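Local coordinates for protein putative glycosyl hydrolase (Bacteroides thetaiotaomicron VPI-5482, PDB 3K11) that is of unknown precise function but probably hydrolyses glycosidic bonds, at residues 40-45 with 398-403; 224-229 with 279-284; 294-299 with 343-348; 313-318 with 323-328; 328-333 with 359-364. One frame throughout, in Å; residues are numbered along the deposited sequence.

Interaction 1: 40-45 with 398-403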
# COMPACT_ATOMS: atom_id res chain seq x y z
N PHE A 40 -26.41 -5.60 24.53
CA PHE A 40 -26.61 -5.41 25.95
C PHE A 40 -27.36 -6.59 26.57
O PHE A 40 -26.98 -7.09 27.64
CB PHE A 40 -27.37 -4.11 26.21
CG PHE A 40 -27.67 -3.86 27.66
CD1 PHE A 40 -26.65 -3.66 28.54
CD2 PHE A 40 -28.98 -3.89 28.14
CE1 PHE A 40 -26.88 -3.47 29.89
CE2 PHE A 40 -29.23 -3.70 29.48
CZ PHE A 40 -28.17 -3.46 30.36
N ALA A 41 -28.43 -7.03 25.92
CA ALA A 41 -29.23 -8.14 26.50
C ALA A 41 -28.35 -9.38 26.61
O ALA A 41 -28.39 -10.11 27.59
CB ALA A 41 -30.46 -8.42 25.64
N TYR A 42 -27.54 -9.60 25.60
CA TYR A 42 -26.65 -10.74 25.62
C TYR A 42 -25.63 -10.69 26.75
O TYR A 42 -25.49 -11.62 27.50
CB TYR A 42 -25.94 -10.85 24.26
CG TYR A 42 -24.91 -11.95 24.24
CD1 TYR A 42 -25.27 -13.28 24.37
CD2 TYR A 42 -23.58 -11.66 24.07
CE1 TYR A 42 -24.30 -14.28 24.37
CE2 TYR A 42 -22.62 -12.65 24.07
CZ TYR A 42 -22.98 -13.95 24.20
OH TYR A 42 -21.98 -14.91 24.19
N ILE A 43 -24.93 -9.57 26.88
CA ILE A 43 -23.86 -9.51 27.88
C ILE A 43 -24.43 -9.51 29.29
O ILE A 43 -23.76 -9.94 30.21
CB ILE A 43 -22.90 -8.32 27.67
CG1 ILE A 43 -23.62 -6.97 27.83
CG2 ILE A 43 -22.19 -8.46 26.30
CD1 ILE A 43 -22.86 -5.99 28.65
N ASP A 44 -25.64 -9.00 29.44
CA ASP A 44 -26.29 -8.94 30.75
C ASP A 44 -26.39 -10.37 31.34
O ASP A 44 -25.96 -10.62 32.52
CB ASP A 44 -27.68 -8.32 30.58
CG ASP A 44 -28.37 -8.00 31.89
OD1 ASP A 44 -27.69 -7.84 32.95
OD2 ASP A 44 -29.60 -7.88 31.85
N LYS A 45 -26.90 -11.29 30.52
CA LYS A 45 -27.06 -12.72 30.93
C LYS A 45 -25.75 -13.50 31.01
O LYS A 45 -25.71 -14.56 31.63
CB LYS A 45 -28.15 -13.49 30.14
CG LYS A 45 -28.29 -13.33 28.60
CD LYS A 45 -27.18 -13.98 27.76
CE LYS A 45 -27.27 -15.47 27.75
NZ LYS A 45 -26.39 -16.30 26.88
N HIS A 398 -13.03 -7.95 24.05
CA HIS A 398 -12.64 -6.63 23.59
C HIS A 398 -13.62 -6.02 22.65
O HIS A 398 -13.55 -4.82 22.40
CB HIS A 398 -11.33 -6.73 22.80
CG HIS A 398 -10.27 -7.49 23.50
ND1 HIS A 398 -10.26 -8.86 23.54
CD2 HIS A 398 -9.21 -7.07 24.23
CE1 HIS A 398 -9.24 -9.25 24.28
NE2 HIS A 398 -8.56 -8.19 24.66
N GLY A 399 -14.50 -6.84 22.05
CA GLY A 399 -15.45 -6.28 21.09
C GLY A 399 -16.62 -5.56 21.71
O GLY A 399 -17.22 -4.66 21.10
N TYR A 400 -16.97 -5.94 22.93
CA TYR A 400 -18.29 -5.58 23.48
C TYR A 400 -18.40 -4.10 23.87
O TYR A 400 -19.34 -3.41 23.44
CB TYR A 400 -18.66 -6.58 24.62
CG TYR A 400 -18.89 -7.92 23.99
CD1 TYR A 400 -20.11 -8.22 23.39
CD2 TYR A 400 -17.85 -8.81 23.79
CE1 TYR A 400 -20.30 -9.41 22.67
CE2 TYR A 400 -18.04 -10.02 23.08
CZ TYR A 400 -19.27 -10.31 22.54
OH TYR A 400 -19.48 -11.46 21.81
N GLY A 401 -17.45 -3.65 24.71
CA GLY A 401 -17.40 -2.26 25.18
C GLY A 401 -17.40 -1.30 24.02
O GLY A 401 -18.21 -0.38 23.94
N PRO A 402 -16.46 -1.49 23.12
CA PRO A 402 -16.38 -0.61 21.97
C PRO A 402 -17.61 -0.52 21.09
O PRO A 402 -17.98 0.55 20.68
CB PRO A 402 -15.17 -1.12 21.24
CG PRO A 402 -14.28 -1.69 22.29
CD PRO A 402 -15.28 -2.35 23.25
N VAL A 403 -18.28 -1.64 20.83
CA VAL A 403 -19.49 -1.61 20.03
C VAL A 403 -20.55 -0.82 20.77
O VAL A 403 -21.28 -0.03 20.16
CB VAL A 403 -19.95 -3.05 19.69
CG1 VAL A 403 -21.38 -3.07 19.15
CG2 VAL A 403 -18.93 -3.67 18.68
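Y400 bridges the distance from segment 398-403 to I43 and Y42 on the helix 29-45, a worked example of how one aromatic ring can join two backbones that stay apart: the closest CA atoms, those of I43 and Y400, are 8.1 Å from each other. The first torsion of Y400, chi1 -68°, sets CG beside the backbone N and opposite the carbonyl carbon, which sends the ring out toward the partner helix. Nearest the backbone, CD1 of Y400 lies 3.6 Å from CG2 of I43, the two side chains passing in opposite senses. Farther along the ring, CE1 of Y400 is 4.2 Å from CD2 of Y42, and the two tyrosines come together obliquely. At the end of the ring, OH of Y400 is 4.0 Å from CE2 of Y42, a loose contact. Such packing through large side chains is consistent with the (alpha/alpha)6 barrel of family 88, as in its relatives, and here it joins an early helix to a late one. The hydroxyls look elsewhere: Y400 OH is hydrogen-bonded to V394 O and V371 N, while Y42 OH pairs with Q370 NE2. W84 of helix 82-98 packs on both I43 and Y400. Beyond Y400 the chain turns its other side chains to helix 326-342, where P402 meets A330 and I331, and V403 meets A330.

Interaction 2: 224-229 with 279-284; sequences KYLAEA and LDVLPE
L226 serves three successive residues of 279-284 with the two branches of one isobutyl group, and the pair of branches divides the contact into a firmer and a looser half. The firmer half belongs to CD2. This methyl lies 3.8 Å from CG1 of V281 and 3.9 Å from CD2 of the buried L282, so that one branch touches both side chains; L226 and L282 run antiparallel alongside one another. With CG of L226 beside its backbone N (chi1 -70°), chi2 of 172° extends CD1 toward P283, while CD2 branches to the side facing V281 and L282. The nearest CA of the partner backbone, that of L282, is 7.1 Å from the CA of L226. On the looser side CD1 of L226 meets CD of P283 tip to tip at 4.0 Å. P283, like V281, is partly exposed, but it also has a molecule of 1,2-ethanediol close by, probably a crystallisation additive. No hydrogen bond crosses between the segments. The contact thus joins helix 222-240 to the chain as it leaves helix 265-281: helix 202-217 adds S215 against L226 and Q213 against V281, Y286 also packs on L226, and L279 turns to helix 289-304.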
# COMPACT_ATOMS: atom_id res chain seq x y z
N LYS A 224 -1.94 18.04 40.11
CA LYS A 224 -0.91 17.01 40.05
C LYS A 224 -1.28 15.90 39.05
O LYS A 224 -0.45 15.46 38.26
CB LYS A 224 -0.76 16.42 41.44
CG LYS A 224 0.15 15.19 41.60
CD LYS A 224 0.35 14.94 43.11
CE LYS A 224 0.33 13.52 43.54
NZ LYS A 224 -0.08 13.43 45.03
N TYR A 225 -2.53 15.47 39.08
CA TYR A 225 -2.96 14.38 38.20
C TYR A 225 -3.19 14.85 36.75
O TYR A 225 -2.91 14.12 35.81
CB TYR A 225 -4.15 13.62 38.82
CG TYR A 225 -3.80 12.86 40.10
CD1 TYR A 225 -2.56 12.27 40.29
CD2 TYR A 225 -4.74 12.68 41.08
CE1 TYR A 225 -2.27 11.58 41.46
CE2 TYR A 225 -4.45 12.00 42.24
CZ TYR A 225 -3.21 11.44 42.41
OH TYR A 225 -2.90 10.75 43.56
N LEU A 226 -3.70 16.06 36.55
CA LEU A 226 -3.73 16.60 35.18
C LEU A 226 -2.34 16.63 34.57
O LEU A 226 -2.17 16.26 33.45
CB LEU A 226 -4.35 18.03 35.16
CG LEU A 226 -5.85 18.23 35.43
CD1 LEU A 226 -6.21 19.75 35.55
CD2 LEU A 226 -6.75 17.54 34.37
N ALA A 227 -1.35 17.08 35.33
CA ALA A 227 -0.02 17.16 34.81
C ALA A 227 0.55 15.80 34.53
O ALA A 227 1.22 15.63 33.53
CB ALA A 227 0.90 17.98 35.73
N GLU A 228 0.32 14.83 35.42
CA GLU A 228 0.86 13.47 35.20
C GLU A 228 0.20 12.81 34.02
O GLU A 228 0.88 12.17 33.21
CB GLU A 228 0.71 12.63 36.45
CG GLU A 228 1.34 11.22 36.36
CD GLU A 228 2.85 11.24 36.19
OE1 GLU A 228 3.49 12.31 36.41
OE2 GLU A 228 3.40 10.18 35.85
N ALA A 229 -1.11 12.98 33.87
CA ALA A 229 -1.81 12.43 32.69
C ALA A 229 -1.23 12.95 31.38
O ALA A 229 -0.94 12.18 30.43
CB ALA A 229 -3.31 12.71 32.80
N LEU A 279 -8.82 14.41 26.62
CA LEU A 279 -9.45 15.65 26.17
C LEU A 279 -10.85 15.91 26.77
O LEU A 279 -11.31 17.07 26.87
CB LEU A 279 -9.41 15.73 24.64
CG LEU A 279 -8.05 15.94 24.01
CD1 LEU A 279 -8.15 15.62 22.55
CD2 LEU A 279 -7.47 17.35 24.27
N ASP A 280 -11.53 14.85 27.21
CA ASP A 280 -12.77 15.02 27.97
C ASP A 280 -12.53 15.67 29.31
O ASP A 280 -13.42 16.28 29.87
CB ASP A 280 -13.43 13.65 28.22
CG ASP A 280 -14.16 13.09 27.00
OD1 ASP A 280 -14.43 13.83 26.01
OD2 ASP A 280 -14.50 11.86 27.05
N VAL A 281 -11.33 15.52 29.86
CA VAL A 281 -11.04 16.00 31.24
C VAL A 281 -10.30 17.34 31.25
O VAL A 281 -10.57 18.21 32.09
CB VAL A 281 -10.23 14.95 31.99
CG1 VAL A 281 -9.81 15.45 33.34
CG2 VAL A 281 -11.04 13.63 32.16
N LEU A 282 -9.34 17.52 30.35
CA LEU A 282 -8.52 18.73 30.38
C LEU A 282 -9.35 19.98 30.23
O LEU A 282 -10.16 20.06 29.31
CB LEU A 282 -7.49 18.77 29.23
CG LEU A 282 -6.36 17.75 29.25
CD1 LEU A 282 -5.44 17.98 28.05
CD2 LEU A 282 -5.57 17.77 30.63
N PRO A 283 -9.08 20.99 31.06
CA PRO A 283 -9.64 22.32 30.84
C PRO A 283 -9.31 22.78 29.45
O PRO A 283 -8.25 22.45 28.94
CB PRO A 283 -8.90 23.18 31.87
CG PRO A 283 -8.57 22.22 32.97
CD PRO A 283 -8.28 20.91 32.30
N GLU A 284 -10.18 23.59 28.84
CA GLU A 284 -9.93 23.98 27.47
C GLU A 284 -8.75 24.92 27.33
O GLU A 284 -8.17 24.99 26.27
CB GLU A 284 -11.16 24.60 26.86
CG GLU A 284 -12.29 23.59 26.82
CD GLU A 284 -13.15 23.71 25.59
OE1 GLU A 284 -13.38 24.86 25.13
OE2 GLU A 284 -13.61 22.66 25.10

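Interaction 3: 294-299 with 343-348; sequences DYFRAH and GWIDAI
R297 takes hold of the carbonyl oxygen of W344 side-on, with two nitrogens converging on one acceptor: NE of R297 is 3.1 Å from W344 O, and NH2 of R297 is 2.9 Å from the same atom. The oxygen lies near the guanidinium plane for both bonds. NE comes to it in the carbonyl plane, whereas NH2 is tilted a little from that plane; both bonds are moderately bent, with N-H...O angles of 147° and 149°. An arm extended from CG to NE brings the group across from helix 289-304. The carbonyl it finds belongs to the connection between helices 326-342 and 347-362, which begins with a Schellman motif at G343, whose positive phi ends the first helix, and closes with D346 as N-cap of the second. Next to the polar grip lies an aromatic pair: the indole turns an edge toward the face of F296 in an offset edge-to-face arrangement, six-membered ring and phenyl centroids 5.7 Å apart and planes at 82°. CE2 of F296 is the atom nearest the indole, 3.8 Å from CE3 of W344, and it is also 4.0 Å from CG2 of I345. Outward from here, D346 OD2 is hydrogen-bonded to A349 N and to S256 OG of the second subunit.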
# COMPACT_ATOMS: atom_id res chain seq x y z
N ASP A 294 -3.10 18.43 18.90
CA ASP A 294 -2.33 18.20 17.69
C ASP A 294 -2.02 16.71 17.44
O ASP A 294 -2.14 16.24 16.31
CB ASP A 294 -1.01 18.97 17.73
CG ASP A 294 -1.20 20.48 17.56
OD1 ASP A 294 -2.32 20.95 17.22
OD2 ASP A 294 -0.21 21.20 17.78
N TYR A 295 -1.61 15.99 18.48
CA TYR A 295 -1.40 14.55 18.37
C TYR A 295 -2.67 13.84 18.00
O TYR A 295 -2.67 12.95 17.13
CB TYR A 295 -0.86 13.94 19.67
CG TYR A 295 0.63 13.88 19.73
CD1 TYR A 295 1.35 13.11 18.84
CD2 TYR A 295 1.34 14.57 20.73
CE1 TYR A 295 2.72 13.05 18.89
CE2 TYR A 295 2.72 14.47 20.80
CZ TYR A 295 3.39 13.72 19.85
OH TYR A 295 4.76 13.63 19.93
N PHE A 296 -3.77 14.21 18.65
CA PHE A 296 -5.09 13.60 18.34
C PHE A 296 -5.50 13.83 16.91
O PHE A 296 -5.79 12.90 16.16
CB PHE A 296 -6.18 14.20 19.22
CG PHE A 296 -7.56 13.63 18.94
CD1 PHE A 296 -7.81 12.27 19.12
CD2 PHE A 296 -8.56 14.45 18.43
CE1 PHE A 296 -9.06 11.73 18.79
CE2 PHE A 296 -9.82 13.93 18.10
CZ PHE A 296 -10.07 12.57 18.30
N ARG A 297 -5.45 15.08 16.49
CA ARG A 297 -5.79 15.40 15.12
C ARG A 297 -4.92 14.71 14.06
O ARG A 297 -5.43 14.28 13.01
CB ARG A 297 -5.84 16.90 14.93
CG ARG A 297 -7.08 17.52 15.55
CD ARG A 297 -7.05 18.99 15.34
NE ARG A 297 -8.32 19.52 15.86
CZ ARG A 297 -8.47 20.69 16.46
NH1 ARG A 297 -7.43 21.52 16.61
NH2 ARG A 297 -9.67 21.02 16.94
N ALA A 298 -3.61 14.60 14.29
CA ALA A 298 -2.71 13.92 13.37
C ALA A 298 -3.05 12.43 13.30
O ALA A 298 -3.01 11.83 12.23
CB ALA A 298 -1.24 14.11 13.76
N HIS A 299 -3.40 11.83 14.44
CA HIS A 299 -3.76 10.42 14.48
C HIS A 299 -5.09 10.16 13.76
O HIS A 299 -5.24 9.19 13.00
CB HIS A 299 -3.84 9.95 15.93
CG HIS A 299 -3.83 8.47 16.10
ND1 HIS A 299 -4.33 7.85 17.22
CD2 HIS A 299 -3.39 7.47 15.28
CE1 HIS A 299 -4.17 6.54 17.11
NE2 HIS A 299 -3.60 6.28 15.94
N GLY A 343 -16.84 18.89 18.85
CA GLY A 343 -16.35 20.00 18.06
C GLY A 343 -14.86 19.94 17.79
O GLY A 343 -14.29 20.95 17.40
N TRP A 344 -14.22 18.78 17.99
CA TRP A 344 -12.77 18.64 17.78
C TRP A 344 -12.38 18.39 16.33
O TRP A 344 -11.31 18.82 15.90
CB TRP A 344 -12.21 17.50 18.61
CG TRP A 344 -12.46 17.62 20.06
CD1 TRP A 344 -12.71 18.73 20.78
CD2 TRP A 344 -12.41 16.54 20.99
NE1 TRP A 344 -12.85 18.40 22.11
CE2 TRP A 344 -12.69 17.06 22.25
CE3 TRP A 344 -12.19 15.17 20.86
CZ2 TRP A 344 -12.71 16.26 23.38
CZ3 TRP A 344 -12.24 14.37 21.98
CH2 TRP A 344 -12.52 14.91 23.22
N ILE A 345 -13.24 17.73 15.57
CA ILE A 345 -13.01 17.45 14.15
C ILE A 345 -14.27 17.74 13.36
O ILE A 345 -15.37 17.90 13.87
CB ILE A 345 -12.45 15.99 13.93
CG1 ILE A 345 -13.56 14.92 14.11
CG2 ILE A 345 -11.18 15.72 14.77
CD1 ILE A 345 -13.10 13.44 13.93
N ASP A 346 -14.07 17.87 12.06
CA ASP A 346 -15.09 18.32 11.15
C ASP A 346 -16.14 17.28 10.80
O ASP A 346 -15.84 16.14 10.44
CB ASP A 346 -14.38 18.76 9.87
CG ASP A 346 -15.27 19.51 8.94
OD1 ASP A 346 -15.55 20.73 9.19
OD2 ASP A 346 -15.66 18.87 7.94
N ALA A 347 -17.40 17.69 10.89
CA ALA A 347 -18.52 16.77 10.64
C ALA A 347 -18.64 16.37 9.17
O ALA A 347 -18.98 15.23 8.88
CB ALA A 347 -19.83 17.38 11.15
N ILE A 348 -18.44 17.33 8.25
CA ILE A 348 -18.60 17.03 6.83
C ILE A 348 -17.53 15.99 6.44
O ILE A 348 -17.79 14.97 5.74
CB ILE A 348 -18.47 18.29 5.94
CG1 ILE A 348 -19.67 19.23 6.12
CG2 ILE A 348 -18.35 17.87 4.48
CD1 ILE A 348 -19.49 20.66 5.52

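Interaction 4: 313-318 with 323-328; sequences WHQLLD and YLETSA
E325 OE1 accepts from a water that also donates to Q315 OE1, which ties the carboxylate to Q315, just past the first strand, and it accepts from A328 N at 2.9 Å as well. The other oxygen, OE2 of E325, is gripped by S327 twice: OG of S327 donates to it over 2.6 Å on the syn side, and N of S327 lies 3.0 Å from OE2, well above the carboxylate plane. C375 N is a further partner of this oxygen, and R266 NH1 bonds S327 OG. Across the segments, the backbone bond from E325 N to W313 O is 3.0 Å long, and that from Q315 N to Y323 O is 2.8 Å. Two side chains then lie over rings. CD2 of L324 sits over one face of H314, a CH-pi contact at 3.5 Å from the ring centroid, while H314 ND1 is held by S322 O. Q315 runs along Y323, with CB above the ring centre and, after a bend at chi2 (76°), the amide stacked at 21° to the ring plane; its NE2 is hydrogen-bonded to Y387 O. The two backbone bonds belong to a short, weakly bonded beta hairpin whose second strand passes directly into helix 326-342, with E325 as the side-chain N-cap at the junction.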
# COMPACT_ATOMS: atom_id res chain seq x y z
N TRP A 313 -11.36 -1.35 9.54
CA TRP A 313 -9.93 -1.17 9.43
C TRP A 313 -9.21 -2.52 9.55
O TRP A 313 -9.75 -3.51 10.06
CB TRP A 313 -9.44 -0.18 10.48
CG TRP A 313 -9.74 1.25 10.20
CD1 TRP A 313 -8.87 2.17 9.66
CD2 TRP A 313 -10.97 1.95 10.41
NE1 TRP A 313 -9.48 3.39 9.54
CE2 TRP A 313 -10.76 3.29 9.99
CE3 TRP A 313 -12.23 1.60 10.90
CZ2 TRP A 313 -11.75 4.25 10.07
CZ3 TRP A 313 -13.22 2.59 11.03
CH2 TRP A 313 -12.97 3.89 10.61
N HIS A 314 -8.00 -2.56 8.99
CA HIS A 314 -7.16 -3.73 8.94
C HIS A 314 -6.36 -3.94 10.25
O HIS A 314 -5.85 -2.96 10.85
CB HIS A 314 -6.19 -3.63 7.78
CG HIS A 314 -6.83 -3.65 6.43
ND1 HIS A 314 -7.11 -4.82 5.75
CD2 HIS A 314 -7.24 -2.63 5.63
CE1 HIS A 314 -7.66 -4.51 4.58
NE2 HIS A 314 -7.76 -3.19 4.48
N GLN A 315 -6.19 -5.21 10.61
CA GLN A 315 -5.46 -5.69 11.83
C GLN A 315 -4.11 -4.99 12.00
O GLN A 315 -3.76 -4.56 13.08
CB GLN A 315 -5.28 -7.19 11.72
CG GLN A 315 -4.34 -7.85 12.67
CD GLN A 315 -4.85 -8.01 14.04
OE1 GLN A 315 -5.78 -7.32 14.47
NE2 GLN A 315 -4.22 -8.93 14.78
N LEU A 316 -3.35 -4.91 10.90
CA LEU A 316 -2.20 -3.97 10.82
C LEU A 316 -2.71 -2.88 9.88
O LEU A 316 -3.02 -3.14 8.71
CB LEU A 316 -0.94 -4.62 10.26
CG LEU A 316 -0.25 -5.61 11.24
CD1 LEU A 316 1.06 -6.21 10.64
CD2 LEU A 316 0.01 -4.97 12.64
N LEU A 317 -2.79 -1.66 10.39
CA LEU A 317 -3.59 -0.62 9.73
C LEU A 317 -3.13 -0.30 8.34
O LEU A 317 -3.97 -0.03 7.42
CB LEU A 317 -3.59 0.64 10.55
CG LEU A 317 -4.41 0.65 11.84
CD1 LEU A 317 -4.01 1.88 12.69
CD2 LEU A 317 -5.94 0.62 11.56
N ASP A 318 -1.80 -0.35 8.18
CA ASP A 318 -1.14 0.03 6.93
C ASP A 318 -0.76 -1.16 6.08
O ASP A 318 0.07 -1.04 5.17
CB ASP A 318 0.09 0.90 7.21
CG ASP A 318 1.11 0.24 8.12
OD1 ASP A 318 0.75 -0.75 8.80
OD2 ASP A 318 2.27 0.74 8.16
N TYR A 323 -6.25 -8.99 7.94
CA TYR A 323 -7.70 -9.10 8.09
C TYR A 323 -8.38 -7.88 8.65
O TYR A 323 -7.78 -7.13 9.40
CB TYR A 323 -8.07 -10.35 8.89
CG TYR A 323 -7.76 -10.43 10.34
CD1 TYR A 323 -8.60 -9.86 11.28
CD2 TYR A 323 -6.70 -11.20 10.82
CE1 TYR A 323 -8.38 -10.01 12.61
CE2 TYR A 323 -6.46 -11.32 12.18
CZ TYR A 323 -7.31 -10.74 13.07
OH TYR A 323 -7.13 -10.92 14.43
N LEU A 324 -9.67 -7.73 8.31
CA LEU A 324 -10.49 -6.65 8.82
C LEU A 324 -10.94 -7.02 10.23
O LEU A 324 -11.56 -8.06 10.44
CB LEU A 324 -11.70 -6.44 7.92
CG LEU A 324 -11.37 -6.03 6.47
CD1 LEU A 324 -12.65 -5.91 5.57
CD2 LEU A 324 -10.54 -4.72 6.46
N GLU A 325 -10.71 -6.13 11.18
CA GLU A 325 -10.94 -6.43 12.61
C GLU A 325 -11.97 -5.52 13.25
O GLU A 325 -11.95 -4.29 13.11
CB GLU A 325 -9.59 -6.36 13.31
CG GLU A 325 -9.51 -7.10 14.65
CD GLU A 325 -10.06 -6.27 15.81
OE1 GLU A 325 -9.73 -5.05 15.82
OE2 GLU A 325 -10.74 -6.83 16.72
N THR A 326 -12.87 -6.14 13.98
CA THR A 326 -14.07 -5.47 14.46
C THR A 326 -13.84 -4.56 15.64
O THR A 326 -14.41 -3.46 15.68
CB THR A 326 -15.12 -6.53 14.82
OG1 THR A 326 -15.42 -7.33 13.66
CG2 THR A 326 -16.43 -5.87 15.38
N SER A 327 -13.09 -5.02 16.66
CA SER A 327 -12.99 -4.21 17.88
C SER A 327 -12.33 -2.85 17.61
O SER A 327 -12.81 -1.82 18.05
CB SER A 327 -12.30 -4.93 19.03
OG SER A 327 -10.95 -5.27 18.75
N ALA A 328 -11.25 -2.84 16.85
CA ALA A 328 -10.60 -1.60 16.50
C ALA A 328 -11.52 -0.70 15.73
O ALA A 328 -11.59 0.51 15.96
CB ALA A 328 -9.35 -1.86 15.66
O HOH W 1 -6.95 -5.03 15.84

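Interaction 5: 328-333 with 359-364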
# COMPACT_ATOMS: atom_id res chain seq x y z
N ALA A 328 -11.25 -2.84 16.85
CA ALA A 328 -10.60 -1.60 16.50
C ALA A 328 -11.52 -0.70 15.73
O ALA A 328 -11.59 0.51 15.96
CB ALA A 328 -9.35 -1.86 15.66
N THR A 329 -12.25 -1.28 14.79
CA THR A 329 -13.21 -0.54 13.99
C THR A 329 -14.22 0.16 14.86
O THR A 329 -14.48 1.37 14.68
CB THR A 329 -13.90 -1.46 12.96
OG1 THR A 329 -12.91 -2.01 12.07
CG2 THR A 329 -14.95 -0.69 12.15
N ALA A 330 -14.74 -0.57 15.85
CA ALA A 330 -15.71 0.02 16.78
C ALA A 330 -15.11 1.19 17.58
O ALA A 330 -15.76 2.22 17.80
CB ALA A 330 -16.28 -1.07 17.75
N ILE A 331 -13.91 0.97 18.11
CA ILE A 331 -13.20 2.02 18.83
C ILE A 331 -13.06 3.29 17.95
O ILE A 331 -13.37 4.40 18.43
CB ILE A 331 -11.80 1.60 19.32
CG1 ILE A 331 -11.86 0.45 20.36
CG2 ILE A 331 -11.06 2.82 19.93
CD1 ILE A 331 -10.49 -0.32 20.53
N TYR A 332 -12.63 3.14 16.71
CA TYR A 332 -12.50 4.29 15.83
C TYR A 332 -13.82 4.99 15.61
O TYR A 332 -13.88 6.23 15.58
CB TYR A 332 -11.91 3.95 14.49
CG TYR A 332 -10.53 3.30 14.59
CD1 TYR A 332 -9.58 3.74 15.50
CD2 TYR A 332 -10.16 2.29 13.73
CE1 TYR A 332 -8.32 3.15 15.56
CE2 TYR A 332 -8.89 1.69 13.79
CZ TYR A 332 -7.99 2.12 14.72
OH TYR A 332 -6.75 1.51 14.82
N VAL A 333 -14.86 4.22 15.40
CA VAL A 333 -16.21 4.83 15.22
C VAL A 333 -16.57 5.67 16.46
O VAL A 333 -17.07 6.79 16.32
CB VAL A 333 -17.29 3.75 14.96
CG1 VAL A 333 -18.73 4.33 15.01
CG2 VAL A 333 -17.04 3.07 13.56
N HIS A 359 -21.99 0.96 10.12
CA HIS A 359 -22.62 -0.05 9.27
C HIS A 359 -21.81 -1.34 9.29
O HIS A 359 -22.36 -2.45 9.39
CB HIS A 359 -22.76 0.43 7.83
CG HIS A 359 -23.92 1.35 7.60
ND1 HIS A 359 -25.23 0.99 7.86
CD2 HIS A 359 -23.97 2.62 7.12
CE1 HIS A 359 -26.02 2.01 7.55
NE2 HIS A 359 -25.29 3.00 7.08
N ALA A 360 -20.48 -1.19 9.22
CA ALA A 360 -19.55 -2.31 9.20
C ALA A 360 -19.69 -3.10 10.52
O ALA A 360 -19.95 -4.30 10.53
CB ALA A 360 -18.11 -1.81 9.05
N VAL A 361 -19.58 -2.40 11.62
CA VAL A 361 -19.66 -3.02 12.93
C VAL A 361 -21.03 -3.68 13.21
O VAL A 361 -21.11 -4.80 13.75
CB VAL A 361 -19.32 -1.93 14.02
CG1 VAL A 361 -19.69 -2.33 15.36
CG2 VAL A 361 -17.80 -1.59 13.92
N ALA A 362 -22.11 -2.98 12.88
CA ALA A 362 -23.43 -3.51 13.14
C ALA A 362 -23.63 -4.84 12.39
O ALA A 362 -24.33 -5.72 12.86
CB ALA A 362 -24.51 -2.47 12.78
N GLY A 363 -23.02 -4.98 11.23
CA GLY A 363 -23.04 -6.24 10.48
C GLY A 363 -22.35 -7.41 11.15
O GLY A 363 -22.51 -8.55 10.72
N LYS A 364 -21.60 -7.15 12.21
CA LYS A 364 -20.90 -8.20 12.96
C LYS A 364 -21.58 -8.50 14.29
O LYS A 364 -21.08 -9.30 15.07
CB LYS A 364 -19.46 -7.80 13.18
CG LYS A 364 -18.67 -7.72 11.88
CD LYS A 364 -18.35 -9.10 11.36
CE LYS A 364 -17.79 -8.99 9.94
NZ LYS A 364 -17.48 -10.34 9.40
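A330 and V361 bring the backbones of two consecutive helices, 326-342 and 347-362, to a CA separation of 6.3 Å. Both segments are helical where they touch, in a largely helical fold whose family is placed in the six-hairpin clan. V361 touches through a single branch, CG2, which stands beside its own backbone N and lies 3.5 Å from CG2 of T329, a snug methyl-methyl approach in which the two side chains pass head to tail. The same methyl is 3.8 Å from N of A330 and 4.2 Å from CB of A330, so it rests between the threonine branch and the helix backbone. On the other helix, chi1 of T329 (-61°) puts CG2 anti to the backbone N and facing V361, while OG1 lies beside the backbone N and is hydrogen-bonded to E325 O and to W313 N of the hairpin. V403 of helix 400-416 also packs on V361. The contact is thus buried and apolar, with no hydrogen bond linking the segments; the small A330 and the one V361 branch are compatible with the short distance between the backbones, and the polar branch of T329 is satisfied away from V361.

The five contacts fall into two groups within one helical fold. Interactions 4 and 5 share A328 and have centres about 10 Å apart; T329 OG1 lies 3.0 Å from W313 N, linking hairpin to helix pair. Interaction 1 touches both: H398 O is 3.6 Å from S327 CB of interaction 4, and P402 C is 3.6 Å from A330 CB of interaction 5. Interactions 2 and 3 form the second group, where L279 CB packs 3.5 Å from W344 CH2. Interactions 3 and 5 both use helix 347-362 without touching, whereas the centres of interactions 1 and 2 are about 29 Å apart, on opposite sides of the chain's centre. No catalytic site is established here, so the contacts cannot be placed relative to one.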